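Local structure of leucyl-trna synthetase (Plasmodium knowlesi, 5FOF) at residues 107-112 with 124-129; 144-149 with 168-173; 155-160 with 164-169. The protein probably hydrolyses wrongly charged aminoacyl-tRNA, as the editing domain of the cytosolic ligase that joins leucine to its tRNA. All blocks are in the same frame, centred on the assembly; numbering follows the deposited sequence.

Contact 1 of 3, residues 107-112 with 124-129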
loop_
_atom_site.group_PDB
_atom_site.type_symbol
_atom_site.label_atom_id
_atom_site.label_comp_id
_atom_site.label_asym_id
_atom_site.label_seq_id
_atom_site.Cartn_x
_atom_site.Cartn_y
_atom_site.Cartn_z
ATOM N N LEU A 107 -2.651 -11.513 -11.120
ATOM C CA LEU A 107 -1.644 -12.461 -10.690
ATOM C C LEU A 107 -0.279 -11.926 -11.087
ATOM O O LEU A 107 -0.116 -11.398 -12.178
ATOM C CB LEU A 107 -1.879 -13.792 -11.384
ATOM C CG LEU A 107 -3.144 -14.531 -10.966
ATOM C CD1 LEU A 107 -3.468 -15.641 -11.946
ATOM C CD2 LEU A 107 -2.979 -15.105 -9.568
ATOM N N GLY A 108 0.700 -12.072 -10.202
ATOM C CA GLY A 108 2.078 -11.669 -10.491
ATOM C C GLY A 108 3.107 -12.495 -9.757
ATOM O O GLY A 108 2.777 -13.477 -9.082
ATOM N N PHE A 109 4.357 -12.056 -9.861
ATOM C CA PHE A 109 5.510 -12.833 -9.408
ATOM C C PHE A 109 5.936 -12.381 -8.027
ATOM O O PHE A 109 5.621 -11.253 -7.627
ATOM C CB PHE A 109 6.643 -12.652 -10.394
ATOM C CG PHE A 109 6.244 -12.897 -11.826
ATOM C CD1 PHE A 109 5.869 -14.157 -12.248
ATOM C CD2 PHE A 109 6.254 -11.875 -12.743
ATOM C CE1 PHE A 109 5.520 -14.392 -13.567
ATOM C CE2 PHE A 109 5.897 -12.089 -14.069
ATOM C CZ PHE A 109 5.533 -13.353 -14.482
ATOM N N ASN A 110 6.638 -13.266 -7.307
ATOM C CA ASN A 110 7.143 -12.973 -5.947
ATOM C C ASN A 110 8.374 -12.049 -5.947
ATOM O O ASN A 110 8.535 -11.206 -5.053
ATOM C CB ASN A 110 7.478 -14.271 -5.196
ATOM C CG ASN A 110 7.412 -14.107 -3.688
ATOM O OD1 ASN A 110 6.342 -13.848 -3.135
ATOM N ND2 ASN A 110 8.551 -14.259 -3.009
ATOM N N LYS A 111 9.231 -12.245 -6.951
ATOM C CA LYS A 111 10.408 -11.427 -7.244
ATOM C C LYS A 111 10.259 -10.926 -8.686
ATOM O O LYS A 111 9.613 -11.588 -9.482
ATOM C CB LYS A 111 11.646 -12.332 -7.116
ATOM C CG LYS A 111 13.004 -11.649 -7.253
ATOM C CD LYS A 111 14.102 -12.616 -7.714
ATOM C CE LYS A 111 15.265 -11.867 -8.370
ATOM N NZ LYS A 111 16.197 -12.759 -9.121
ATOM N N GLN A 112 10.842 -9.770 -9.024
ATOM C CA GLN A 112 10.779 -9.216 -10.392
ATOM C C GLN A 112 11.459 -10.147 -11.400
ATOM O O GLN A 112 12.608 -10.541 -11.208
ATOM C CB GLN A 112 11.433 -7.825 -10.472
ATOM C CG GLN A 112 10.707 -6.741 -9.683
ATOM C CD GLN A 112 11.354 -5.351 -9.754
ATOM O OE1 GLN A 112 11.747 -4.884 -10.829
ATOM N NE2 GLN A 112 11.453 -4.677 -8.600
ATOM N N ASN A 124 6.866 -10.483 -19.850
ATOM C CA ASN A 124 6.657 -11.876 -19.523
ATOM C C ASN A 124 5.306 -12.327 -20.089
ATOM O O ASN A 124 4.353 -12.585 -19.347
ATOM C CB ASN A 124 6.776 -12.073 -18.017
ATOM C CG ASN A 124 8.084 -11.540 -17.475
ATOM O OD1 ASN A 124 9.049 -12.288 -17.284
ATOM N ND2 ASN A 124 8.138 -10.232 -17.258
ATOM N N VAL A 125 5.257 -12.418 -21.421
ATOM C CA VAL A 125 4.039 -12.765 -22.142
ATOM C C VAL A 125 3.707 -14.227 -21.866
ATOM O O VAL A 125 4.512 -15.119 -22.140
ATOM C CB VAL A 125 4.164 -12.510 -23.662
ATOM C CG1 VAL A 125 2.897 -12.959 -24.405
ATOM C CG2 VAL A 125 4.451 -11.031 -23.923
ATOM N N MET A 126 2.521 -14.448 -21.308
ATOM C CA MET A 126 2.063 -15.762 -20.892
ATOM C C MET A 126 0.599 -15.987 -21.282
ATOM O O MET A 126 -0.149 -15.032 -21.473
ATOM C CB MET A 126 2.213 -15.878 -19.384
ATOM C CG MET A 126 3.653 -15.937 -18.914
ATOM S SD MET A 126 3.800 -16.439 -17.191
ATOM C CE MET A 126 5.503 -15.984 -16.914
ATOM N N THR A 127 0.203 -17.250 -21.421
ATOM C CA THR A 127 -1.213 -17.607 -21.587
ATOM C C THR A 127 -1.918 -17.654 -20.239
ATOM O O THR A 127 -1.267 -17.778 -19.202
ATOM C CB THR A 127 -1.377 -18.979 -22.241
ATOM O OG1 THR A 127 -0.650 -19.941 -21.474
ATOM C CG2 THR A 127 -0.872 -18.956 -23.681
ATOM N N ARG A 128 -3.243 -17.571 -20.258
ATOM C CA ARG A 128 -4.020 -17.721 -19.034
ATOM C C ARG A 128 -3.479 -18.839 -18.135
ATOM O O ARG A 128 -3.192 -18.586 -16.962
ATOM C CB ARG A 128 -5.506 -17.959 -19.329
ATOM C CG ARG A 128 -6.373 -17.994 -18.068
ATOM C CD ARG A 128 -7.865 -17.969 -18.353
ATOM N NE ARG A 128 -8.580 -17.152 -17.365
ATOM C CZ ARG A 128 -9.037 -17.572 -16.179
ATOM N NH1 ARG A 128 -8.874 -18.837 -15.762
ATOM N NH2 ARG A 128 -9.671 -16.702 -15.388
ATOM N N ASP A 129 -3.320 -20.050 -18.685
ATOM C CA ASP A 129 -2.831 -21.210 -17.903
ATOM C C ASP A 129 -1.404 -21.037 -17.394
ATOM O O ASP A 129 -1.139 -21.297 -16.223
ATOM C CB ASP A 129 -2.935 -22.523 -18.698
ATOM C CG ASP A 129 -4.378 -23.016 -18.852
ATOM O OD1 ASP A 129 -5.230 -22.725 -17.977
ATOM O OD2 ASP A 129 -4.654 -23.711 -19.858
#
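Phe109 and Met126 make the apolar part of this contact, reaching for one another from opposite directions. The terminal methyl CE of Met126 stands 3.6 Å from Phe109 CZ and 3.7 Å from Phe109 CE1. Because that methyl lies near the ring plane, methionine meets the aromatic edge and not the face. The Met126 chain is extended beyond CG (chi2 -167°, chi3 -166°), which carries CE out to the far rim of the ring.

The second approach is carbon to ring as well, although it comes from a polar residue. Asn124 CB sits 4.0 Å from Phe109 CZ, and Asn124 CG is 4.1 Å from Phe109 CE2. The amide and ring planes stand 62° apart, so the two flat groups do not stack. Asn124 ND2 is committed to Arg113 O, a hydrogen bond that helps fix the amide while CB approaches the ring obliquely.

Polar bonding is confined to the surroundings: Phe109 O is bonded to Tyr139 OH, and the backbone of Met126 is bonded to Met157 and Ser159. Pro156 touches both Phe109 and Met126.

With 118 Å² buried in total and contacts through carbon alone, the join between the residue following strand 102-108 and the region of strand 125-126 rests on van der Waals and hydrophobic terms; its directional bonds are made to other parts of the chain.

Contact 2 of 3, residues 144-149 with 168-173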
loop_
_atom_site.group_PDB
_atom_site.type_symbol
_atom_site.label_atom_id
_atom_site.label_comp_id
_atom_site.label_asym_id
_atom_site.label_seq_id
_atom_site.Cartn_x
_atom_site.Cartn_y
_atom_site.Cartn_z
ATOM N N ASN A 144 -3.797 2.499 -12.594
ATOM C CA ASN A 144 -2.613 3.287 -12.914
ATOM C C ASN A 144 -1.319 2.479 -12.914
ATOM O O ASN A 144 -0.511 2.613 -13.822
ATOM C CB ASN A 144 -2.497 4.454 -11.939
ATOM C CG ASN A 144 -1.356 5.381 -12.283
ATOM O OD1 ASN A 144 -1.252 5.861 -13.422
ATOM N ND2 ASN A 144 -0.501 5.652 -11.307
ATOM N N SER A 145 -1.155 1.612 -11.917
ATOM C CA SER A 145 0.094 0.878 -11.710
ATOM C C SER A 145 0.327 -0.321 -12.599
ATOM O O SER A 145 1.456 -0.700 -12.817
ATOM C CB SER A 145 0.165 0.411 -10.266
ATOM O OG SER A 145 -0.776 -0.617 -10.016
ATOM N N LEU A 146 -0.736 -0.908 -13.122
ATOM C CA LEU A 146 -0.681 -2.226 -13.754
ATOM C C LEU A 146 0.351 -2.348 -14.849
ATOM O O LEU A 146 1.204 -3.225 -14.786
ATOM C CB LEU A 146 -2.054 -2.627 -14.310
ATOM C CG LEU A 146 -3.093 -3.114 -13.291
ATOM C CD1 LEU A 146 -4.473 -3.161 -13.941
ATOM C CD2 LEU A 146 -2.724 -4.478 -12.713
ATOM N N TYR A 147 0.269 -1.491 -15.860
ATOM C CA TYR A 147 1.183 -1.607 -16.986
ATOM C C TYR A 147 2.604 -1.287 -16.549
ATOM O O TYR A 147 3.562 -1.949 -16.962
ATOM C CB TYR A 147 0.700 -0.812 -18.224
ATOM C CG TYR A 147 -0.186 -1.686 -19.093
ATOM C CD1 TYR A 147 0.343 -2.834 -19.703
ATOM C CD2 TYR A 147 -1.540 -1.414 -19.267
ATOM C CE1 TYR A 147 -0.438 -3.671 -20.470
ATOM C CE2 TYR A 147 -2.343 -2.258 -20.041
ATOM C CZ TYR A 147 -1.783 -3.387 -20.637
ATOM O OH TYR A 147 -2.534 -4.247 -21.417
ATOM N N ASN A 148 2.727 -0.326 -15.644
ATOM C CA ASN A 148 4.009 -0.059 -15.002
ATOM C C ASN A 148 4.577 -1.287 -14.285
ATOM O O ASN A 148 5.746 -1.592 -14.441
ATOM C CB ASN A 148 3.893 1.147 -14.064
ATOM C CG ASN A 148 3.812 2.454 -14.823
ATOM O OD1 ASN A 148 4.550 2.659 -15.780
ATOM N ND2 ASN A 148 2.922 3.342 -14.402
ATOM N N LEU A 149 3.738 -1.991 -13.528
ATOM C CA LEU A 149 4.149 -3.207 -12.842
ATOM C C LEU A 149 4.591 -4.297 -13.846
ATOM O O LEU A 149 5.590 -5.005 -13.625
ATOM C CB LEU A 149 3.026 -3.721 -11.939
ATOM C CG LEU A 149 2.690 -2.924 -10.677
ATOM C CD1 LEU A 149 1.451 -3.494 -9.985
ATOM C CD2 LEU A 149 3.849 -2.933 -9.713
ATOM N N LEU A 168 -3.717 -7.731 -19.975
ATOM C CA LEU A 168 -3.428 -8.219 -18.624
ATOM C C LEU A 168 -4.521 -9.200 -18.179
ATOM O O LEU A 168 -5.663 -9.098 -18.626
ATOM C CB LEU A 168 -3.366 -7.035 -17.664
ATOM C CG LEU A 168 -2.396 -5.914 -18.055
ATOM C CD1 LEU A 168 -2.757 -4.629 -17.335
ATOM C CD2 LEU A 168 -0.957 -6.314 -17.776
ATOM N N LEU A 169 -4.172 -10.141 -17.303
ATOM C CA LEU A 169 -5.163 -11.050 -16.701
ATOM C C LEU A 169 -5.738 -10.422 -15.431
ATOM O O LEU A 169 -5.036 -10.296 -14.428
ATOM C CB LEU A 169 -4.545 -12.416 -16.389
ATOM C CG LEU A 169 -5.445 -13.480 -15.733
ATOM C CD1 LEU A 169 -6.862 -13.493 -16.292
ATOM C CD2 LEU A 169 -4.829 -14.870 -15.875
ATOM N N ILE A 170 -7.011 -10.029 -15.483
ATOM C CA ILE A 170 -7.681 -9.367 -14.363
ATOM C C ILE A 170 -8.694 -10.335 -13.776
ATOM O O ILE A 170 -9.650 -10.683 -14.444
ATOM C CB ILE A 170 -8.385 -8.075 -14.835
ATOM C CG1 ILE A 170 -7.368 -7.105 -15.457
ATOM C CG2 ILE A 170 -9.136 -7.395 -13.697
ATOM C CD1 ILE A 170 -6.167 -6.795 -14.579
ATOM N N LEU A 171 -8.492 -10.762 -12.534
ATOM C CA LEU A 171 -9.410 -11.716 -11.910
ATOM C C LEU A 171 -10.695 -11.032 -11.484
ATOM O O LEU A 171 -11.781 -11.616 -11.605
ATOM C CB LEU A 171 -8.779 -12.424 -10.719
ATOM C CG LEU A 171 -7.536 -13.271 -11.014
ATOM C CD1 LEU A 171 -6.864 -13.671 -9.705
ATOM C CD2 LEU A 171 -7.862 -14.510 -11.837
ATOM N N MET A 172 -10.581 -9.805 -10.981
ATOM C CA MET A 172 -11.762 -9.017 -10.667
ATOM C C MET A 172 -11.463 -7.540 -10.514
ATOM O O MET A 172 -10.334 -7.142 -10.393
ATOM C CB MET A 172 -12.465 -9.562 -9.405
ATOM C CG MET A 172 -12.156 -8.878 -8.076
ATOM S SD MET A 172 -12.991 -9.596 -6.638
ATOM C CE MET A 172 -14.595 -10.018 -7.336
ATOM N N LYS A 173 -12.527 -6.756 -10.478
ATOM C CA LYS A 173 -12.487 -5.309 -10.345
ATOM C C LYS A 173 -13.450 -4.951 -9.218
ATOM O O LYS A 173 -14.640 -5.254 -9.310
ATOM C CB LYS A 173 -12.952 -4.734 -11.669
ATOM C CG LYS A 173 -13.160 -3.235 -11.767
ATOM C CD LYS A 173 -13.549 -2.929 -13.216
ATOM C CE LYS A 173 -13.884 -1.475 -13.472
ATOM N NZ LYS A 173 -13.937 -1.234 -14.940
#
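Leu168 lays its branched end over one face of the Tyr147 ring, and this overlap sets the geometry of the contact. Its CD1 is 3.7 Å from the ring centroid and 17° off the ring normal, which identifies a CH-pi interaction over the face, displaced somewhat toward the rim. The closest ring atom to Leu168 CD1 is Tyr147 CE2, at 3.6 Å. The second branch falls on the other side of the ring's long axis, with Leu168 CD2 3.8 Å from Tyr147 CE1, while Leu168 CG comes within 3.7 Å of Tyr147 CZ. The fork therefore spans the ring from its CE2 side to its CE1 side, with CG near the hydroxyl-bearing CZ.

The same CD1 methyl also meets the preceding helical residue: Leu146 CB is 3.7 Å from Leu168 CD1. The methyl thus sits in the notch formed by the Tyr147 ring face and Leu146 CB, and touches two consecutive residues of the helix. Leu168 CG lies anti to its own carbonyl carbon (chi1 -54°), a torsion that carries the fork to the helix.

Beyond this notch, the tip of Leu146 turns to the strand. Leu146 CD1 approaches Ile170 CD1 at 4.1 Å, a looser apolar touch in which the two side chains run at a slant to each other. Leu146 is buried and also packs on Tyr104 and Thr106 of strand 102-108 and on Cys141 of strand 137-141, whereas Tyr147 lies nearer the surface, against Ser166.

The arrangement is that of a helix packed on a beta sheet: one buried side chain of helix 143-151 faces the mixed sheet, and its neighbour Tyr147 covers Leu168, in the loop that leads into strand 170-175, which pairs with strand 102-108.

Contact 3 of 3, residues 155-160 with 164-169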
loop_
_atom_site.group_PDB
_atom_site.type_symbol
_atom_site.label_atom_id
_atom_site.label_comp_id
_atom_site.label_asym_id
_atom_site.label_seq_id
_atom_site.Cartn_x
_atom_site.Cartn_y
_atom_site.Cartn_z
ATOM N N ILE A 155 4.350 -8.374 -12.857
ATOM C CA ILE A 155 3.232 -9.157 -13.383
ATOM C C ILE A 155 3.461 -9.503 -14.840
ATOM O O ILE A 155 4.109 -8.736 -15.573
ATOM C CB ILE A 155 1.872 -8.423 -13.231
ATOM C CG1 ILE A 155 1.764 -7.188 -14.137
ATOM C CG2 ILE A 155 1.647 -8.024 -11.779
ATOM C CD1 ILE A 155 0.510 -6.355 -13.917
ATOM N N PRO A 156 2.907 -10.651 -15.288
ATOM C CA PRO A 156 2.982 -11.021 -16.705
ATOM C C PRO A 156 1.963 -10.276 -17.546
ATOM O O PRO A 156 1.031 -9.672 -17.008
ATOM C CB PRO A 156 2.625 -12.505 -16.682
ATOM C CG PRO A 156 1.657 -12.632 -15.550
ATOM C CD PRO A 156 2.027 -11.573 -14.540
ATOM N N MET A 157 2.133 -10.345 -18.864
ATOM C CA MET A 157 1.122 -9.876 -19.818
ATOM C C MET A 157 0.411 -11.089 -20.410
ATOM O O MET A 157 1.043 -12.123 -20.618
ATOM C CB MET A 157 1.770 -9.032 -20.910
ATOM C CG MET A 157 2.787 -8.036 -20.379
ATOM S SD MET A 157 3.052 -6.653 -21.502
ATOM C CE MET A 157 4.766 -6.327 -21.102
ATOM N N LEU A 158 -0.896 -10.962 -20.648
ATOM C CA LEU A 158 -1.738 -12.059 -21.175
ATOM C C LEU A 158 -1.752 -12.097 -22.706
ATOM O O LEU A 158 -1.825 -11.052 -23.354
ATOM C CB LEU A 158 -3.183 -11.929 -20.660
ATOM C CG LEU A 158 -4.239 -13.007 -20.982
ATOM C CD1 LEU A 158 -3.856 -14.389 -20.460
ATOM C CD2 LEU A 158 -5.600 -12.604 -20.407
ATOM N N SER A 159 -1.719 -13.307 -23.271
ATOM C CA SER A 159 -1.752 -13.497 -24.727
ATOM C C SER A 159 -2.287 -14.877 -25.128
ATOM O O SER A 159 -2.166 -15.826 -24.367
ATOM C CB SER A 159 -0.338 -13.307 -25.287
ATOM O OG SER A 159 -0.332 -13.303 -26.699
ATOM N N LYS A 160 -2.897 -14.960 -26.316
ATOM C CA LYS A 160 -3.188 -16.240 -27.009
ATOM C C LYS A 160 -2.333 -16.371 -28.282
ATOM O O LYS A 160 -2.632 -17.199 -29.152
ATOM C CB LYS A 160 -4.669 -16.332 -27.434
ATOM C CG LYS A 160 -5.704 -16.312 -26.319
ATOM C CD LYS A 160 -7.070 -16.826 -26.786
ATOM C CE LYS A 160 -7.683 -16.002 -27.918
ATOM N NZ LYS A 160 -7.874 -14.556 -27.589
ATOM N N PRO A 164 -1.068 -8.376 -31.548
ATOM C CA PRO A 164 0.123 -7.616 -31.220
ATOM C C PRO A 164 -0.091 -6.675 -30.026
ATOM O O PRO A 164 0.880 -6.229 -29.408
ATOM C CB PRO A 164 0.367 -6.815 -32.493
ATOM C CG PRO A 164 -0.992 -6.581 -33.058
ATOM C CD PRO A 164 -1.789 -7.799 -32.700
ATOM N N PHE A 165 -1.348 -6.374 -29.711
ATOM C CA PHE A 165 -1.682 -5.469 -28.617
ATOM C C PHE A 165 -1.593 -6.201 -27.283
ATOM O O PHE A 165 -1.871 -7.405 -27.209
ATOM C CB PHE A 165 -3.087 -4.902 -28.806
ATOM C CG PHE A 165 -3.288 -4.228 -30.132
ATOM C CD1 PHE A 165 -2.748 -2.967 -30.372
ATOM C CD2 PHE A 165 -4.003 -4.855 -31.149
ATOM C CE1 PHE A 165 -2.928 -2.339 -31.594
ATOM C CE2 PHE A 165 -4.190 -4.228 -32.372
ATOM C CZ PHE A 165 -3.647 -2.970 -32.596
ATOM N N SER A 166 -1.220 -5.457 -26.241
ATOM C CA SER A 166 -1.000 -6.014 -24.911
ATOM C C SER A 166 -2.316 -6.303 -24.225
ATOM O O SER A 166 -3.361 -5.773 -24.600
ATOM C CB SER A 166 -0.191 -5.051 -24.021
ATOM O OG SER A 166 1.012 -4.611 -24.636
ATOM N N ASP A 167 -2.245 -7.138 -23.199
ATOM C CA ASP A 167 -3.399 -7.465 -22.374
ATOM C C ASP A 167 -2.904 -7.944 -21.003
ATOM O O ASP A 167 -1.799 -8.500 -20.888
ATOM C CB ASP A 167 -4.218 -8.559 -23.084
ATOM C CG ASP A 167 -5.629 -8.734 -22.525
ATOM O OD1 ASP A 167 -6.100 -7.916 -21.688
ATOM O OD2 ASP A 167 -6.278 -9.719 -22.958
ATOM N N LEU A 168 -3.717 -7.731 -19.975
ATOM C CA LEU A 168 -3.428 -8.219 -18.624
ATOM C C LEU A 168 -4.521 -9.200 -18.179
ATOM O O LEU A 168 -5.663 -9.098 -18.626
ATOM C CB LEU A 168 -3.366 -7.035 -17.664
ATOM C CG LEU A 168 -2.396 -5.914 -18.055
ATOM C CD1 LEU A 168 -2.757 -4.629 -17.335
ATOM C CD2 LEU A 168 -0.957 -6.314 -17.776
ATOM N N LEU A 169 -4.172 -10.141 -17.303
ATOM C CA LEU A 169 -5.163 -11.050 -16.701
ATOM C C LEU A 169 -5.738 -10.422 -15.431
ATOM O O LEU A 169 -5.036 -10.296 -14.428
ATOM C CB LEU A 169 -4.545 -12.416 -16.389
ATOM C CG LEU A 169 -5.445 -13.480 -15.733
ATOM C CD1 LEU A 169 -6.862 -13.493 -16.292
ATOM C CD2 LEU A 169 -4.829 -14.870 -15.875
HETATM O O HOH W 1 0.049 -8.941 -23.720
#
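Leu158 and Asp167 are joined through their backbones, and the leucine side chain then runs along the second segment. The link is Leu158 N to Asp167 O, 2.6 Å with an N-H...O angle of 153°; the donor stands above the carbonyl plane. A water completes the pairing: it donates to Leu158 O at 2.8 Å and accepts from Asp167 N at 3.0 Å. Both backbone polar atoms of Leu158 are thus matched by those of Asp167, one directly and one through the water.

CB of Leu158 lies 3.7 Å from Asp167 O and 3.9 Å from Leu169 N, resting on the peptide between Leu168 and Leu169. CG is anti to the backbone N (chi1 -176°), and this sends the branch alongside the Asp167 side chain, the two pointing the same way. At the tip, Leu158 CD2 is 3.9 Å from Asp167 OD2 and 4.2 Å from Leu169 CB, so it meets a carboxylate oxygen as well as an apolar carbon. That carboxylate is lightly tethered by a weak hydrogen bond from Leu168 N to Asp167 OD1. Farther back, Ile155 CD1 meets Leu168 CD2, the side chains crossing at about a right angle.

One direct and one water-mediated backbone link, with end-to-end directions 106° apart, mark an irregular loop crossing and not a regular beta ladder. Strand 157-158 pairs in parallel with strand 125-126 through Met157 and Ser159, while Leu158 and Leu169 both rest on Ile131 of helix 128-134. Helix 143-151 borders the same segment, with Ile155 on Ala150 and Met157 on Tyr151.

Followed from the N terminus, the chain leaves strand 102-108 and contact 1 closes the irregular loop 113-123 before helix 128-134 begins. Strand 137-141 then leads into helix 143-151, where contact 2 opens. Contact 3 opens inside contact 2, bringing together the arms of the short loop around 161-163, and both end on the same stretch, sharing Leu168 and Leu169. Contact 1 is complete before either, so it is in series with them. Space brings them together: strands 125-126 and 157-158 pair between contacts 1 and 3, and Leu107 packs on Leu171 between contacts 1 and 2. Together they tie this two-stranded sheet and two helices to the mixed sheet.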